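Local coordinates for purine nucleoside phosphorylase (Thermus thermophilus, PDB 6TK9), which catalyses the reversible phosphorolysis of purine nucleosides such as inosine and guanosine, probably releasing the free base and ribose 1-phosphate, at residues R105-T110 with I217-L222; K78-Y83 with V213-A218. All coordinates share one frame; numbering follows the deposited sequence.

Contact 1: R105-T110 with I217-L222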
loop_
_atom_site.group_PDB
_atom_site.type_symbol
_atom_site.label_atom_id
_atom_site.label_comp_id
_atom_site.label_asym_id
_atom_site.label_seq_id
_atom_site.Cartn_x
_atom_site.Cartn_y
_atom_site.Cartn_z
ATOM N N ARG A 105 -18.018 33.771 -10.685
ATOM C CA ARG A 105 -16.857 33.117 -11.361
ATOM C C ARG A 105 -15.883 32.535 -10.317
ATOM O O ARG A 105 -14.925 31.832 -10.719
ATOM C CB ARG A 105 -16.142 34.118 -12.268
ATOM C CG ARG A 105 -17.069 34.926 -13.166
ATOM C CD ARG A 105 -17.621 34.146 -14.342
ATOM N NE ARG A 105 -16.541 33.764 -15.245
ATOM C CZ ARG A 105 -16.026 34.526 -16.205
ATOM N NH1 ARG A 105 -16.493 35.743 -16.419
ATOM N NH2 ARG A 105 -15.041 34.066 -16.955
ATOM N N THR A 106 -16.108 32.822 -9.026
ATOM C CA THR A 106 -15.381 32.245 -7.863
ATOM C C THR A 106 -16.408 31.617 -6.917
ATOM O O THR A 106 -17.402 32.309 -6.589
ATOM C CB THR A 106 -14.518 33.290 -7.144
ATOM O OG1 THR A 106 -13.534 33.746 -8.066
ATOM C CG2 THR A 106 -13.791 32.760 -5.929
ATOM N N PHE A 107 -16.167 30.363 -6.503
ATOM C CA PHE A 107 -17.109 29.549 -5.695
ATOM C C PHE A 107 -16.395 28.955 -4.490
ATOM O O PHE A 107 -15.300 28.413 -4.660
ATOM C CB PHE A 107 -17.703 28.422 -6.531
ATOM C CG PHE A 107 -19.057 28.718 -7.109
ATOM C CD1 PHE A 107 -19.183 29.363 -8.323
ATOM C CD2 PHE A 107 -20.202 28.321 -6.444
ATOM C CE1 PHE A 107 -20.437 29.618 -8.852
ATOM C CE2 PHE A 107 -21.455 28.579 -6.970
ATOM C CZ PHE A 107 -21.569 29.227 -8.177
ATOM N N LEU A 108 -17.034 29.071 -3.326
ATOM C CA LEU A 108 -16.633 28.443 -2.045
ATOM C C LEU A 108 -17.600 27.278 -1.820
ATOM O O LEU A 108 -18.778 27.538 -1.572
ATOM C CB LEU A 108 -16.731 29.471 -0.906
ATOM C CG LEU A 108 -15.534 30.406 -0.690
ATOM C CD1 LEU A 108 -15.096 31.121 -1.969
ATOM C CD2 LEU A 108 -15.827 31.430 0.392
ATOM N N LEU A 109 -17.148 26.040 -1.948
ATOM C CA LEU A 109 -18.016 24.863 -1.696
ATOM C C LEU A 109 -17.756 24.363 -0.276
ATOM O O LEU A 109 -16.607 24.056 0.018
ATOM C CB LEU A 109 -17.706 23.791 -2.741
ATOM C CG LEU A 109 -17.750 24.266 -4.188
ATOM C CD1 LEU A 109 -17.187 23.196 -5.103
ATOM C CD2 LEU A 109 -19.162 24.638 -4.598
ATOM N N THR A 110 -18.787 24.310 0.563
ATOM C CA THR A 110 -18.687 23.914 1.986
ATOM C C THR A 110 -19.523 22.652 2.193
ATOM O O THR A 110 -20.558 22.515 1.511
ATOM C CB THR A 110 -19.099 25.054 2.936
ATOM O OG1 THR A 110 -20.521 25.070 3.108
ATOM C CG2 THR A 110 -18.610 26.408 2.460
ATOM N N ILE A 217 -15.916 19.402 -10.374
ATOM C CA ILE A 217 -15.677 18.988 -11.792
ATOM C C ILE A 217 -16.493 19.890 -12.732
ATOM O O ILE A 217 -15.926 20.399 -13.722
ATOM C CB ILE A 217 -16.004 17.492 -12.005
ATOM C CG1 ILE A 217 -15.064 16.596 -11.198
ATOM C CG2 ILE A 217 -15.969 17.143 -13.484
ATOM C CD1 ILE A 217 -15.490 15.151 -11.120
ATOM N N ALA A 218 -17.782 20.070 -12.441
ATOM C CA ALA A 218 -18.716 20.931 -13.212
ATOM C C ALA A 218 -18.148 22.355 -13.326
ATOM O O ALA A 218 -18.203 22.926 -14.442
ATOM C CB ALA A 218 -20.089 20.917 -12.574
ATOM N N LEU A 219 -17.604 22.889 -12.228
ATOM C CA LEU A 219 -17.138 24.292 -12.124
ATOM C C LEU A 219 -15.777 24.474 -12.812
ATOM O O LEU A 219 -15.562 25.580 -13.376
ATOM C CB LEU A 219 -17.098 24.710 -10.654
ATOM C CG LEU A 219 -18.462 25.084 -10.078
ATOM C CD1 LEU A 219 -18.417 25.153 -8.568
ATOM C CD2 LEU A 219 -18.938 26.407 -10.646
ATOM N N ARG A 220 -14.899 23.465 -12.823
ATOM C CA ARG A 220 -13.579 23.600 -13.513
ATOM C C ARG A 220 -13.801 23.444 -15.020
ATOM O O ARG A 220 -13.083 24.098 -15.810
ATOM C CB ARG A 220 -12.548 22.610 -12.967
ATOM C CG ARG A 220 -12.159 22.869 -11.520
ATOM C CD ARG A 220 -11.363 24.138 -11.289
ATOM N NE ARG A 220 -10.229 24.269 -12.182
ATOM C CZ ARG A 220 -10.029 25.283 -13.003
ATOM N NH1 ARG A 220 -10.855 26.317 -13.020
ATOM N NH2 ARG A 220 -8.998 25.260 -13.819
ATOM N N HIS A 221 -14.788 22.640 -15.412
ATOM C CA HIS A 221 -15.288 22.570 -16.813
ATOM C C HIS A 221 -15.574 23.996 -17.311
ATOM O O HIS A 221 -15.112 24.343 -18.414
ATOM C CB HIS A 221 -16.498 21.634 -16.861
ATOM C CG HIS A 221 -17.146 21.505 -18.194
ATOM N ND1 HIS A 221 -18.444 21.935 -18.428
ATOM C CD2 HIS A 221 -16.706 20.963 -19.348
ATOM C CE1 HIS A 221 -18.765 21.686 -19.686
ATOM N NE2 HIS A 221 -17.716 21.095 -20.274
ATOM N N LEU A 222 -16.222 24.811 -16.471
ATOM C CA LEU A 222 -16.725 26.178 -16.783
ATOM C C LEU A 222 -15.612 27.221 -16.715
ATOM O O LEU A 222 -15.814 28.300 -17.305
ATOM C CB LEU A 222 -17.852 26.518 -15.804
ATOM C CG LEU A 222 -19.133 25.737 -16.070
ATOM C CD1 LEU A 222 -20.078 25.852 -14.904
ATOM C CD2 LEU A 222 -19.792 26.211 -17.353
#

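Contact 2: K78-Y83 with V213-A218. With PO4 (phosphate ion), chain G.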
loop_
_atom_site.group_PDB
_atom_site.type_symbol
_atom_site.label_atom_id
_atom_site.label_comp_id
_atom_site.label_asym_id
_atom_site.label_seq_id
_atom_site.Cartn_x
_atom_site.Cartn_y
_atom_site.Cartn_z
ATOM N N LYS A 78 -28.475 28.072 0.110
ATOM C CA LYS A 78 -28.795 27.602 1.481
ATOM C C LYS A 78 -29.169 26.119 1.347
ATOM O O LYS A 78 -30.346 25.833 1.052
ATOM C CB LYS A 78 -29.871 28.473 2.152
ATOM C CG LYS A 78 -30.229 28.030 3.570
ATOM C CD LYS A 78 -31.090 28.967 4.422
ATOM C CE LYS A 78 -31.219 28.423 5.836
ATOM N NZ LYS A 78 -31.931 29.343 6.756
ATOM N N GLY A 79 -28.179 25.230 1.485
ATOM C CA GLY A 79 -28.306 23.775 1.235
ATOM C C GLY A 79 -28.067 23.415 -0.228
ATOM O O GLY A 79 -27.944 24.343 -1.054
ATOM N N ARG A 80 -28.018 22.112 -0.535
ATOM C CA ARG A 80 -27.677 21.536 -1.871
ATOM C C ARG A 80 -28.391 20.193 -2.027
ATOM O O ARG A 80 -29.181 19.827 -1.119
ATOM C CB ARG A 80 -26.169 21.342 -2.080
ATOM C CG ARG A 80 -25.459 20.573 -0.971
ATOM C CD ARG A 80 -24.321 19.694 -1.457
ATOM N NE ARG A 80 -23.122 20.446 -1.784
ATOM C CZ ARG A 80 -22.208 20.838 -0.901
ATOM N NH1 ARG A 80 -22.364 20.564 0.384
ATOM N NH2 ARG A 80 -21.151 21.530 -1.305
ATOM N N VAL A 81 -28.147 19.515 -3.152
ATOM C CA VAL A 81 -28.692 18.164 -3.450
ATOM C C VAL A 81 -27.527 17.182 -3.572
ATOM O O VAL A 81 -26.371 17.597 -3.834
ATOM C CB VAL A 81 -29.585 18.178 -4.701
ATOM C CG1 VAL A 81 -30.759 19.122 -4.504
ATOM C CG2 VAL A 81 -28.816 18.526 -5.964
ATOM N N HIS A 82 -27.817 15.912 -3.347
ATOM C CA HIS A 82 -26.811 14.824 -3.353
ATOM C C HIS A 82 -27.224 13.755 -4.358
ATOM O O HIS A 82 -28.441 13.565 -4.608
ATOM C CB HIS A 82 -26.655 14.254 -1.945
ATOM C CG HIS A 82 -26.481 15.320 -0.916
ATOM N ND1 HIS A 82 -27.550 15.878 -0.246
ATOM C CD2 HIS A 82 -25.373 15.949 -0.467
ATOM C CE1 HIS A 82 -27.103 16.800 0.583
ATOM N NE2 HIS A 82 -25.771 16.862 0.469
ATOM N N TYR A 83 -26.224 13.078 -4.885
ATOM C CA TYR A 83 -26.346 11.816 -5.644
ATOM C C TYR A 83 -27.096 10.779 -4.799
ATOM O O TYR A 83 -27.874 10.043 -5.382
ATOM C CB TYR A 83 -24.949 11.385 -6.087
ATOM C CG TYR A 83 -24.913 10.205 -7.010
ATOM C CD1 TYR A 83 -25.376 10.309 -8.305
ATOM C CD2 TYR A 83 -24.344 9.006 -6.613
ATOM C CE1 TYR A 83 -25.301 9.239 -9.180
ATOM C CE2 TYR A 83 -24.270 7.920 -7.473
ATOM C CZ TYR A 83 -24.755 8.036 -8.762
ATOM O OH TYR A 83 -24.690 6.973 -9.616
ATOM N N VAL A 213 -17.612 17.001 -5.032
ATOM C CA VAL A 213 -16.750 16.580 -6.179
ATOM C C VAL A 213 -17.485 16.850 -7.493
ATOM O O VAL A 213 -16.902 17.422 -8.399
ATOM C CB VAL A 213 -16.278 15.128 -6.005
ATOM C CG1 VAL A 213 -15.639 14.564 -7.261
ATOM C CG2 VAL A 213 -15.324 15.021 -4.828
ATOM N N PRO A 214 -18.781 16.510 -7.668
ATOM C CA PRO A 214 -19.436 16.779 -8.945
ATOM C C PRO A 214 -19.443 18.289 -9.222
ATOM O O PRO A 214 -19.220 18.674 -10.344
ATOM C CB PRO A 214 -20.848 16.176 -8.825
ATOM C CG PRO A 214 -21.018 15.767 -7.367
ATOM C CD PRO A 214 -19.653 15.804 -6.713
ATOM N N GLU A 215 -19.688 19.092 -8.185
ATOM C CA GLU A 215 -19.650 20.579 -8.226
ATOM C C GLU A 215 -18.248 21.005 -8.674
ATOM O O GLU A 215 -18.150 21.792 -9.655
ATOM C CB GLU A 215 -20.084 21.179 -6.876
ATOM C CG GLU A 215 -21.562 20.959 -6.580
ATOM C CD GLU A 215 -21.938 20.666 -5.137
ATOM O OE1 GLU A 215 -21.932 21.604 -4.333
ATOM O OE2 GLU A 215 -22.266 19.507 -4.821
ATOM N N VAL A 216 -17.197 20.487 -8.031
ATOM C CA VAL A 216 -15.796 20.858 -8.382
ATOM C C VAL A 216 -15.530 20.572 -9.864
ATOM O O VAL A 216 -14.965 21.438 -10.513
ATOM C CB VAL A 216 -14.769 20.140 -7.508
ATOM C CG1 VAL A 216 -13.364 20.480 -7.996
ATOM C CG2 VAL A 216 -14.941 20.488 -6.037
ATOM N N ILE A 217 -15.916 19.402 -10.374
ATOM C CA ILE A 217 -15.677 18.988 -11.792
ATOM C C ILE A 217 -16.493 19.890 -12.732
ATOM O O ILE A 217 -15.926 20.399 -13.722
ATOM C CB ILE A 217 -16.004 17.492 -12.005
ATOM C CG1 ILE A 217 -15.064 16.596 -11.198
ATOM C CG2 ILE A 217 -15.969 17.143 -13.484
ATOM C CD1 ILE A 217 -15.490 15.151 -11.120
ATOM N N ALA A 218 -17.782 20.070 -12.441
ATOM C CA ALA A 218 -18.716 20.931 -13.212
ATOM C C ALA A 218 -18.148 22.355 -13.326
ATOM O O ALA A 218 -18.203 22.926 -14.442
ATOM C CB ALA A 218 -20.089 20.917 -12.574
HETATM P P PO4 G . -22.914 17.936 2.815
HETATM O O1 PO4 G . -23.979 18.335 1.782
HETATM O O2 PO4 G . -23.442 16.808 3.697
HETATM O O3 PO4 G . -22.553 19.111 3.701
HETATM O O4 PO4 G . -21.659 17.504 2.062
#

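Contact 1: R105-T110 with I217-L222
L219, on helix 213-222, sets its two methyls against F107, one of them also against L109; these are alternate residues of strand 106-115 whose side chains leave the same side of the sheet. CD2 of L219 sits over one face of the F107 ring, a CH-pi contact 4.2 Å from the ring centroid and 27° off the normal, with CD1 of F107 its nearest ring atom at 3.8 Å. The other methyl, CD1 of L219, lies 3.9 Å from CG of F107. CD1 of L219 also meets L109 tip to tip, 4.1 Å from CD2 of L109. A forked leucine suits this place because one branch can lie over the ring while the other fills the angle between F107 and L109. With CG of L219 anti to its carbonyl carbon (chi1 -79°), the fork leans across the ring at about a right angle to the F107 side chain. Farther out, V96 of helix 94-102 touches both F107 and L219, and backbone bonds to G24 on one flank and to R225 and L227 on the other fix the strand. This is helix-on-sheet packing in the alpha/beta core of the phosphorylase superfamily. All three touching side chains are buried hydrocarbon, so the contact itself rests on dispersion and the exclusion of water.

Contact 2: K78-Y83 with V213-A218
R80 and E215 form a buried salt bridge beside the phosphate site of this phosphorylase-superfamily fold, joining the loop after strand 72-78 to helix 213-222. The guanidinium offers its side, NE and NH2 together, to a single carboxylate oxygen: NE of R80 lies 3.0 Å from OE1 of E215, and NH2 of R80 lies 3.1 Å from the same atom. OE1 is in the guanidinium plane and receives NE through its syn lone pair, whereas NH2 meets it from outside the carboxylate plane. The two planes are turned 51° against each other. From R80, OE2 of E215 gains a weak bond from NE, and it has another weak one from the backbone N of T212. R80 reaches this position because its CG lies between the backbone N and the carbonyl carbon (chi1 52°) and its chain bends twice more.

Arginine suits the place because its remaining nitrogen can serve other acceptors: NH1 of R80 donates to O1 of the phosphate at 3.1 Å, and T110 is its second acceptor. A methionine in place of R80 would probably leave the buried carboxylate of E215 without its counter-charge and deprive O1 of one of its donors. E215 may in turn help to hold the guanidinium in the orientation that presents NH1 to the anion, a second-shell role.

H82, two residues along the loop, brings its ring edge to the same anion, stacked on Y84 and edge-to-face with H60. S29, S211 and the backbone N of A112 also bond the phosphate, consistent with the phosphate-substrate site of this enzyme family, although the ion probably came from the crystallisation liquor. NE2 of H82 donates to O1 of the phosphate in the plane of the imidazole, at 2.7 Å and an almost straight 171°.

Helix 213-222 serves both contacts, which share I217 and A218 and have centres about 9 Å apart. Contact 1 packs the helix onto strand 106-115 through hydrocarbon; contact 2 joins its earlier part to the 78-83 loop through charge. L109 lies at the junction, its CD1 3.6 Å from CG2 of V216 and 4.0 Å from CB of E215, so the apolar packing continues up to the base of the salt-bridging side chain. The strand also meets the arginine directly: the backbone O of T110 accepts a hydrogen bond from NH1 of R80 at 2.9 Å. Strand and helix thus both hold the guanidinium that faces the phosphate, tying the buried core to the probable active site.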